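Local coordinates for Rpb7-binding protein seb1 (Schizosaccharomyces pombe 972h-, PDB 5MDT) that binds RNA polymerase II, through a domain that recognises its C-terminal repeats, and nascent RNA, and so drives transcription termination, at residues K121-C126 / S142-L147; D8-S13 / L27-L32; S68-F73 / G94-A99. All coordinates share one frame; numbering follows the deposited sequence.

Contact 1: residues K121-C126 / S142-L147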
loop_
_atom_site.group_PDB
_atom_site.type_symbol
_atom_site.label_atom_id
_atom_site.label_comp_id
_atom_site.label_asym_id
_atom_site.label_seq_id
_atom_site.Cartn_x
_atom_site.Cartn_y
_atom_site.Cartn_z
ATOM N N LYS A 121 6.446 12.919 1.267
ATOM C CA LYS A 121 6.289 11.713 2.109
ATOM C C LYS A 121 6.163 10.451 1.235
ATOM O O LYS A 121 6.587 9.368 1.646
ATOM C CB LYS A 121 5.099 11.865 3.087
ATOM C CG LYS A 121 5.207 13.069 4.055
ATOM C CD LYS A 121 6.330 12.905 5.065
ATOM C CE LYS A 121 6.560 14.113 5.948
ATOM N NZ LYS A 121 7.910 14.058 6.565
ATOM N N ILE A 122 5.628 10.600 0.008
ATOM C CA ILE A 122 5.490 9.475 -0.929
ATOM C C ILE A 122 6.862 9.197 -1.561
ATOM O O ILE A 122 7.215 8.032 -1.750
ATOM C CB ILE A 122 4.382 9.743 -1.968
ATOM C CG1 ILE A 122 3.077 10.176 -1.249
ATOM C CG2 ILE A 122 4.127 8.473 -2.837
ATOM C CD1 ILE A 122 1.913 10.682 -2.222
ATOM N N LEU A 123 7.667 10.252 -1.792
ATOM C CA LEU A 123 9.048 10.079 -2.256
ATOM C C LEU A 123 9.806 9.235 -1.238
ATOM O O LEU A 123 10.535 8.328 -1.637
ATOM C CB LEU A 123 9.779 11.420 -2.459
ATOM C CG LEU A 123 9.631 12.099 -3.792
ATOM C CD1 LEU A 123 10.597 13.275 -3.869
ATOM C CD2 LEU A 123 9.940 11.150 -4.953
ATOM N N LYS A 124 9.594 9.492 0.074
ATOM C CA LYS A 124 10.207 8.713 1.158
ATOM C C LYS A 124 9.816 7.226 1.089
ATOM O O LYS A 124 10.651 6.376 1.392
ATOM C CB LYS A 124 9.903 9.310 2.538
ATOM C CG LYS A 124 10.756 10.531 2.843
ATOM C CD LYS A 124 10.274 11.306 4.062
ATOM C CE LYS A 124 11.369 12.186 4.635
ATOM N NZ LYS A 124 11.819 13.246 3.683
ATOM N N LEU A 125 8.576 6.908 0.658
ATOM C CA LEU A 125 8.164 5.523 0.485
ATOM C C LEU A 125 8.949 4.860 -0.650
ATOM O O LEU A 125 9.373 3.717 -0.499
ATOM C CB LEU A 125 6.651 5.408 0.264
ATOM C CG LEU A 125 5.736 5.765 1.446
ATOM C CD1 LEU A 125 4.265 5.700 1.022
ATOM C CD2 LEU A 125 5.989 4.873 2.649
ATOM N N CYS A 126 9.205 5.590 -1.746
ATOM C CA CYS A 126 10.000 5.086 -2.873
ATOM C C CYS A 126 11.395 4.663 -2.413
ATOM O O CYS A 126 11.882 3.624 -2.855
ATOM C CB CYS A 126 10.074 6.116 -3.993
ATOM S SG CYS A 126 8.466 6.520 -4.709
ATOM N N SER A 142 9.488 5.635 -12.554
ATOM C CA SER A 142 8.205 6.180 -13.016
ATOM C C SER A 142 7.517 6.961 -11.894
ATOM O O SER A 142 7.127 8.111 -12.112
ATOM C CB SER A 142 7.282 5.068 -13.508
ATOM O OG SER A 142 7.861 4.296 -14.547
ATOM N N LEU A 143 7.411 6.352 -10.682
ATOM C CA LEU A 143 6.784 6.983 -9.513
ATOM C C LEU A 143 7.532 8.241 -9.091
ATOM O O LEU A 143 6.896 9.267 -8.861
ATOM C CB LEU A 143 6.672 6.019 -8.315
ATOM C CG LEU A 143 5.862 4.740 -8.497
ATOM C CD1 LEU A 143 6.076 3.804 -7.314
ATOM C CD2 LEU A 143 4.369 5.030 -8.698
ATOM N N ARG A 144 8.873 8.172 -8.993
ATOM C CA ARG A 144 9.681 9.326 -8.614
ATOM C C ARG A 144 9.511 10.483 -9.590
ATOM O O ARG A 144 9.318 11.615 -9.151
ATOM C CB ARG A 144 11.158 8.945 -8.476
ATOM C CG ARG A 144 11.456 8.233 -7.170
ATOM C CD ARG A 144 12.939 7.984 -7.068
ATOM N NE ARG A 144 13.313 7.487 -5.748
ATOM C CZ ARG A 144 13.898 6.316 -5.529
ATOM N NH1 ARG A 144 14.185 5.509 -6.544
ATOM N NH2 ARG A 144 14.219 5.950 -4.297
ATOM N N SER A 145 9.542 10.194 -10.905
ATOM C CA SER A 145 9.381 11.185 -11.980
ATOM C C SER A 145 8.046 11.928 -11.849
ATOM O O SER A 145 8.029 13.158 -11.903
ATOM C CB SER A 145 9.487 10.510 -13.344
ATOM O OG SER A 145 9.150 11.389 -14.407
ATOM N N LYS A 146 6.947 11.178 -11.631
ATOM C CA LYS A 146 5.593 11.701 -11.462
ATOM C C LYS A 146 5.471 12.589 -10.226
ATOM O O LYS A 146 4.867 13.659 -10.306
ATOM C CB LYS A 146 4.559 10.558 -11.447
ATOM C CG LYS A 146 4.291 9.974 -12.832
ATOM C CD LYS A 146 3.363 8.763 -12.763
ATOM C CE LYS A 146 3.022 8.219 -14.131
ATOM N NZ LYS A 146 4.164 7.495 -14.749
ATOM N N LEU A 147 6.076 12.168 -9.089
ATOM C CA LEU A 147 6.058 12.966 -7.862
ATOM C C LEU A 147 6.836 14.273 -8.022
ATOM O O LEU A 147 6.314 15.339 -7.682
ATOM C CB LEU A 147 6.572 12.141 -6.656
ATOM C CG LEU A 147 5.651 10.997 -6.230
ATOM C CD1 LEU A 147 6.420 9.934 -5.449
ATOM C CD2 LEU A 147 4.485 11.513 -5.410
#

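Contact 2: residues D8-S13 / L27-L32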
loop_
_atom_site.group_PDB
_atom_site.type_symbol
_atom_site.label_atom_id
_atom_site.label_comp_id
_atom_site.label_asym_id
_atom_site.label_seq_id
_atom_site.Cartn_x
_atom_site.Cartn_y
_atom_site.Cartn_z
ATOM N N ASP A 8 -12.152 -4.369 7.000
ATOM C CA ASP A 8 -13.000 -3.331 6.393
ATOM C C ASP A 8 -13.548 -2.361 7.458
ATOM O O ASP A 8 -13.661 -1.160 7.187
ATOM C CB ASP A 8 -14.149 -3.970 5.600
ATOM C CG ASP A 8 -13.696 -4.747 4.375
ATOM O OD1 ASP A 8 -12.523 -4.566 3.951
ATOM O OD2 ASP A 8 -14.515 -5.533 3.834
ATOM N N GLY A 9 -13.859 -2.891 8.647
ATOM C CA GLY A 9 -14.345 -2.104 9.781
ATOM C C GLY A 9 -13.319 -1.122 10.307
ATOM O O GLY A 9 -13.670 0.007 10.673
ATOM N N ILE A 10 -12.034 -1.526 10.339
ATOM C CA ILE A 10 -10.933 -0.626 10.743
ATOM C C ILE A 10 -10.780 0.505 9.692
ATOM O O ILE A 10 -10.614 1.671 10.057
ATOM C CB ILE A 10 -9.602 -1.390 10.945
ATOM C CG1 ILE A 10 -9.729 -2.375 12.137
ATOM C CG2 ILE A 10 -8.423 -0.399 11.175
ATOM C CD1 ILE A 10 -8.696 -3.479 12.161
ATOM N N LEU A 11 -10.854 0.146 8.408
ATOM C CA LEU A 11 -10.774 1.136 7.315
ATOM C C LEU A 11 -11.925 2.151 7.401
ATOM O O LEU A 11 -11.700 3.355 7.207
ATOM C CB LEU A 11 -10.731 0.453 5.935
ATOM C CG LEU A 11 -9.499 -0.411 5.617
ATOM C CD1 LEU A 11 -9.692 -1.148 4.290
ATOM C CD2 LEU A 11 -8.200 0.412 5.606
ATOM N N ASP A 12 -13.137 1.679 7.767
ATOM C CA ASP A 12 -14.304 2.556 7.991
ATOM C C ASP A 12 -14.029 3.567 9.092
ATOM O O ASP A 12 -14.324 4.749 8.907
ATOM C CB ASP A 12 -15.540 1.734 8.367
ATOM C CG ASP A 12 -16.191 1.035 7.191
ATOM O OD1 ASP A 12 -15.898 1.418 6.025
ATOM O OD2 ASP A 12 -17.009 0.123 7.428
ATOM N N SER A 13 -13.460 3.116 10.236
ATOM C CA SER A 13 -13.115 4.017 11.353
ATOM C C SER A 13 -12.061 5.041 10.911
ATOM O O SER A 13 -12.200 6.230 11.206
ATOM C CB SER A 13 -12.589 3.226 12.548
ATOM O OG SER A 13 -13.595 2.386 13.087
ATOM N N LEU A 27 -0.693 -1.272 12.045
ATOM C CA LEU A 27 -0.250 -2.566 12.547
ATOM C C LEU A 27 -1.370 -3.586 12.588
ATOM O O LEU A 27 -1.137 -4.740 12.219
ATOM C CB LEU A 27 0.402 -2.441 13.936
ATOM C CG LEU A 27 1.693 -1.605 13.966
ATOM C CD1 LEU A 27 2.143 -1.321 15.380
ATOM C CD2 LEU A 27 2.792 -2.231 13.111
ATOM N N LYS A 28 -2.581 -3.199 13.051
ATOM C CA LYS A 28 -3.710 -4.160 13.117
ATOM C C LYS A 28 -4.097 -4.671 11.709
ATOM O O LYS A 28 -4.311 -5.870 11.505
ATOM C CB LYS A 28 -4.956 -3.518 13.763
ATOM C CG LYS A 28 -4.815 -3.153 15.245
ATOM C CD LYS A 28 -6.178 -2.912 15.911
ATOM C CE LYS A 28 -6.806 -1.573 15.592
ATOM N NZ LYS A 28 -8.254 -1.546 15.935
ATOM N N LEU A 29 -4.170 -3.755 10.743
ATOM C CA LEU A 29 -4.552 -4.096 9.376
ATOM C C LEU A 29 -3.537 -5.039 8.775
ATOM O O LEU A 29 -3.918 -6.013 8.141
ATOM C CB LEU A 29 -4.612 -2.786 8.548
ATOM C CG LEU A 29 -5.793 -1.871 8.858
ATOM C CD1 LEU A 29 -5.539 -0.466 8.291
ATOM C CD2 LEU A 29 -7.097 -2.422 8.301
ATOM N N THR A 30 -2.231 -4.774 9.034
ATOM C CA THR A 30 -1.166 -5.603 8.507
ATOM C C THR A 30 -1.266 -7.007 9.076
ATOM O O THR A 30 -1.172 -7.955 8.296
ATOM C CB THR A 30 0.180 -4.953 8.757
ATOM O OG1 THR A 30 0.192 -3.648 8.139
ATOM C CG2 THR A 30 1.325 -5.783 8.235
ATOM N N ASN A 31 -1.495 -7.142 10.411
ATOM C CA ASN A 31 -1.679 -8.473 11.020
ATOM C C ASN A 31 -2.835 -9.226 10.392
ATOM O O ASN A 31 -2.705 -10.430 10.107
ATOM C CB ASN A 31 -1.899 -8.364 12.536
ATOM C CG ASN A 31 -0.612 -8.041 13.249
ATOM O OD1 ASN A 31 0.479 -8.161 12.675
ATOM N ND2 ASN A 31 -0.702 -7.568 14.500
ATOM N N LEU A 32 -3.982 -8.548 10.194
ATOM C CA LEU A 32 -5.150 -9.238 9.622
ATOM C C LEU A 32 -4.833 -9.774 8.213
ATOM O O LEU A 32 -5.173 -10.901 7.898
ATOM C CB LEU A 32 -6.372 -8.297 9.597
ATOM C CG LEU A 32 -7.030 -8.035 10.962
ATOM C CD1 LEU A 32 -7.886 -6.800 10.909
ATOM C CD2 LEU A 32 -7.935 -9.198 11.358
#

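Contact 3: residues S68-F73 / G94-A99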
loop_
_atom_site.group_PDB
_atom_site.type_symbol
_atom_site.label_atom_id
_atom_site.label_comp_id
_atom_site.label_asym_id
_atom_site.label_seq_id
_atom_site.Cartn_x
_atom_site.Cartn_y
_atom_site.Cartn_z
ATOM N N SER A 68 2.924 -0.933 4.372
ATOM C CA SER A 68 3.108 -1.941 5.424
ATOM C C SER A 68 2.668 -3.324 4.938
ATOM O O SER A 68 3.386 -4.307 5.128
ATOM C CB SER A 68 2.330 -1.550 6.670
ATOM O OG SER A 68 2.562 -2.482 7.713
ATOM N N ILE A 69 1.535 -3.381 4.256
ATOM C CA ILE A 69 1.024 -4.660 3.751
ATOM C C ILE A 69 1.936 -5.268 2.665
ATOM O O ILE A 69 2.259 -6.445 2.768
ATOM C CB ILE A 69 -0.433 -4.481 3.303
ATOM C CG1 ILE A 69 -1.342 -4.340 4.558
ATOM C CG2 ILE A 69 -0.869 -5.698 2.448
ATOM C CD1 ILE A 69 -2.764 -3.947 4.269
ATOM N N VAL A 70 2.364 -4.472 1.653
ATOM C CA VAL A 70 3.204 -4.990 0.561
ATOM C C VAL A 70 4.548 -5.502 1.086
ATOM O O VAL A 70 4.951 -6.606 0.723
ATOM C CB VAL A 70 3.362 -4.030 -0.656
ATOM C CG1 VAL A 70 4.215 -2.795 -0.328
ATOM C CG2 VAL A 70 3.920 -4.773 -1.872
ATOM N N ARG A 71 5.195 -4.747 1.983
ATOM C CA ARG A 71 6.473 -5.199 2.552
ATOM C C ARG A 71 6.308 -6.452 3.439
ATOM O O ARG A 71 7.201 -7.296 3.469
ATOM C CB ARG A 71 7.167 -4.061 3.277
ATOM C CG ARG A 71 7.774 -3.037 2.305
ATOM C CD ARG A 71 8.704 -2.038 2.986
ATOM N NE ARG A 71 7.966 -1.159 3.893
ATOM C CZ ARG A 71 7.877 -1.325 5.210
ATOM N NH1 ARG A 71 8.524 -2.320 5.808
ATOM N NH2 ARG A 71 7.136 -0.500 5.939
ATOM N N SER A 72 5.146 -6.600 4.102
ATOM C CA SER A 72 4.862 -7.785 4.920
ATOM C C SER A 72 4.615 -9.015 4.039
ATOM O O SER A 72 5.188 -10.053 4.327
ATOM C CB SER A 72 3.718 -7.523 5.886
ATOM O OG SER A 72 4.148 -6.598 6.873
ATOM N N PHE A 73 3.889 -8.875 2.897
ATOM C CA PHE A 73 3.735 -9.989 1.949
ATOM C C PHE A 73 5.094 -10.358 1.349
ATOM O O PHE A 73 5.387 -11.537 1.190
ATOM C CB PHE A 73 2.774 -9.625 0.805
ATOM C CG PHE A 73 1.293 -9.570 1.116
ATOM C CD1 PHE A 73 0.689 -10.558 1.889
ATOM C CD2 PHE A 73 0.477 -8.617 0.516
ATOM C CE1 PHE A 73 -0.695 -10.543 2.125
ATOM C CE2 PHE A 73 -0.911 -8.622 0.727
ATOM C CZ PHE A 73 -1.488 -9.583 1.527
ATOM N N GLY A 94 1.653 -13.823 -4.132
ATOM C CA GLY A 94 0.404 -13.404 -4.768
ATOM C C GLY A 94 -0.050 -12.072 -4.215
ATOM O O GLY A 94 -0.334 -11.151 -4.977
ATOM N N GLY A 95 -0.007 -11.928 -2.886
ATOM C CA GLY A 95 -0.374 -10.663 -2.243
ATOM C C GLY A 95 0.567 -9.531 -2.622
ATOM O O GLY A 95 0.124 -8.407 -2.870
ATOM N N TRP A 96 1.880 -9.828 -2.681
ATOM C CA TRP A 96 2.930 -8.868 -3.043
ATOM C C TRP A 96 2.680 -8.391 -4.497
ATOM O O TRP A 96 2.709 -7.191 -4.765
ATOM C CB TRP A 96 4.286 -9.588 -2.904
ATOM C CG TRP A 96 5.539 -8.834 -3.257
ATOM C CD1 TRP A 96 5.667 -7.503 -3.541
ATOM C CD2 TRP A 96 6.857 -9.389 -3.330
ATOM N NE1 TRP A 96 6.982 -7.200 -3.803
ATOM C CE2 TRP A 96 7.736 -8.340 -3.681
ATOM C CE3 TRP A 96 7.383 -10.681 -3.141
ATOM C CZ2 TRP A 96 9.117 -8.549 -3.867
ATOM C CZ3 TRP A 96 8.751 -10.883 -3.302
ATOM C CH2 TRP A 96 9.601 -9.823 -3.657
ATOM N N CYS A 97 2.363 -9.328 -5.399
ATOM C CA CYS A 97 2.055 -9.044 -6.803
ATOM C C CYS A 97 0.798 -8.145 -6.931
ATOM O O CYS A 97 0.842 -7.126 -7.621
ATOM C CB CYS A 97 1.897 -10.348 -7.579
ATOM S SG CYS A 97 1.367 -10.130 -9.295
ATOM N N LYS A 98 -0.309 -8.522 -6.269
ATOM C CA LYS A 98 -1.565 -7.748 -6.334
ATOM C C LYS A 98 -1.362 -6.361 -5.741
ATOM O O LYS A 98 -1.836 -5.400 -6.334
ATOM C CB LYS A 98 -2.728 -8.457 -5.635
ATOM C CG LYS A 98 -3.129 -9.759 -6.313
ATOM C CD LYS A 98 -4.322 -10.415 -5.615
ATOM C CE LYS A 98 -4.595 -11.822 -6.115
ATOM N NZ LYS A 98 -3.592 -12.822 -5.627
ATOM N N ALA A 99 -0.652 -6.237 -4.598
ATOM C CA ALA A 99 -0.394 -4.901 -4.017
ATOM C C ALA A 99 0.451 -4.045 -4.993
ATOM O O ALA A 99 0.176 -2.859 -5.169
ATOM C CB ALA A 99 0.288 -5.029 -2.657
#

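Contact 1: residues K121-C126 / S142-L147
Ile-122 and Leu-147 meet with their side chains at about a right angle, and the isobutyl group of Leu-147 is the piece round which the contact is built. One of its methyls, CD1, lies 3.8 Å from Ile-122 CG2, while the other, CD2, comes against CB of the same isoleucine. Leu-123 approaches differently: it and Leu-147 slide past each other in opposite directions, with Leu-123 CD2 3.8 Å from Leu-147 CD1 and nearly as close to Leu-147 CB. The third neighbour of the CD1 methyl is sulphur, Cys-126 SG, at 4.0 Å. Cysteine suits this place because its short, polarisable thiol fills a buried site one turn after Ile-122 and still reaches Leu-143 CB, 4.1 Å from SG.

Arg-144 closes the partly exposed side. Its CG lies anti to the carbonyl carbon (chi1 -78°), and the chain then runs extended to NE, with its CG methylene 4.0 Å from Leu-123 CD2. Farther out, Cys-126 CB sits over one face of the guanidinium, 3.9 Å from Arg-144 NE. The long side chain thus serves twice, its aliphatic part covering the leucine and its charged end turning to acids: Arg-144 NH2 forms salt bridges with Asp-127 and Glu-130 in the following turn of helix 119-131. Two carboxylates would be expected to stabilise its positive charge. Inward, Ile-122 also rests on Ala-110 and Leu-147 on Ile-111, both of helix 92-113.

The segment axes are 10.0 Å apart and nearly antiparallel, at 164°. This is the packing of a helical hairpin, here formed by the last two helices of this all-helical chain, 119-131 and 137-150.

Contact 2: residues D8-S13 / L27-L32
Ile-10 has CG1 anti to the carbonyl carbon (chi1 -65°), which leaves its branch CG2 anti to the backbone N, and both arms of the isoleucine are used across the contact. The arrangement is an antiparallel helical hairpin, made by the first two helices of the CTD-interacting domain, 4-16 and 23-35, whose segment axes stand 10.3 Å apart at 160°.

Ile-10 and Leu-29 slide past each other in opposite directions, so that Ile-10 CG2 comes 3.8 Å from Leu-29 CD2 and equally near Leu-29 CG. A beta-branched residue fits here because CG2, close to the backbone, engages one leucine while the longer arm is left for others. Leu-11, the next residue, meets the same leucine at a slant, its CD2 being 3.9 Å from Leu-29 CD1. Leu-29 is therefore held by two consecutive residues, and both it and Leu-11 go on to touch Ile-65 of helix 59-79, which carries the apolar layer further into the domain. Leu-32 also packs on Phe-7 and on Phe-43.

Toward the exposed edge stands Lys-28. Its CB is 4.1 Å from Ile-10 CD1; the chain bends at chi3 (-77°), which sets CE, and the ammonium nitrogen NZ ends 4.2 Å from Ile-10 CG1. Lysine suits such a margin: its methylenes can shield apolar atoms while the charge remains at the surface. Ile-10 and Leu-32, both buried, reach toward each other tip to tip, methyl against methyl, with Ile-10 CD1 3.6 Å from Leu-32 CD1.

Contact 3: residues S68-F73 / G94-A99
Phe-73 lies against the bare backbone of Gly-95, and here the two helices are packed most tightly. CA of Gly-95 stands over one face of the ring in a CH-pi contact, 3.7 Å from the ring centroid and 20° off the normal, displaced toward the rim. Ring atom Phe-73 CD2 is closer still to the main chain, 3.3 Å from Gly-95 C. Glycine suits the site because a CB there would point at the ring and clash with it; without one, the phenyl can lie on the helix surface itself. The ring's other neighbours include Asn-40 and Val-44 of helix 40-53. Beside it, Phe-73 CB is 3.6 Å from Trp-96 N, and the CA atoms of Phe-73 and Trp-96 are only 5.2 Å apart.

One turn back from Phe-73, and one turn on from Gly-95, Val-70 meets Ala-99. Val-70 CG2, anti to the backbone N, lies 3.7 Å from Ala-99 CB. Alanine offers just a methyl, which lets the valine come near the opposite helix.

The Trp-96 side is the more open one, for this residue is partly exposed where Phe-73, Gly-95, Val-70 and Ala-99 are buried. Trp-96 has CG anti to the backbone N (chi1 178°), and Val-70 crosses its side chain obliquely, with Val-70 CG2 3.6 Å from Trp-96 CD1. Outside the two segments the indole touches Gln-74, Ala-77 and the ring of Phe-84.

The segment axes are 8.3 Å apart at 145°, an approach consistent with glycine and alanine at the interface. Helices 59-79 and 92-113 thus hold each other here through shape and dispersion, so the fit depends on the close match of phenyl to bare glycine backbone, while the indole NE1 finds its acceptor elsewhere, in Thr-134 O.

The three contacts follow one another along the chain, contact 2, then contact 3, then contact 1. Contacts 1 and 2 lie on opposite sides of the chain's centre, their centres 25 Å apart, while contact 3 is nearer the middle, 15 Å from contact 2 and 18 Å from contact 1. Contacts 2 and 3 touch: Thr-30 OG1 and Ser-68 OG, 2.7 Å apart, probably share a hydrogen bond. Helix 119-131 of contact 1 directly follows helix 92-113. Together they tie the first pair (4-16 and 23-35), a central pair (59-79 and 92-113) and the last pair (119-131 and 137-150) into one compact all-helical fold, consistent with a scaffold for recognising the polymerase tail.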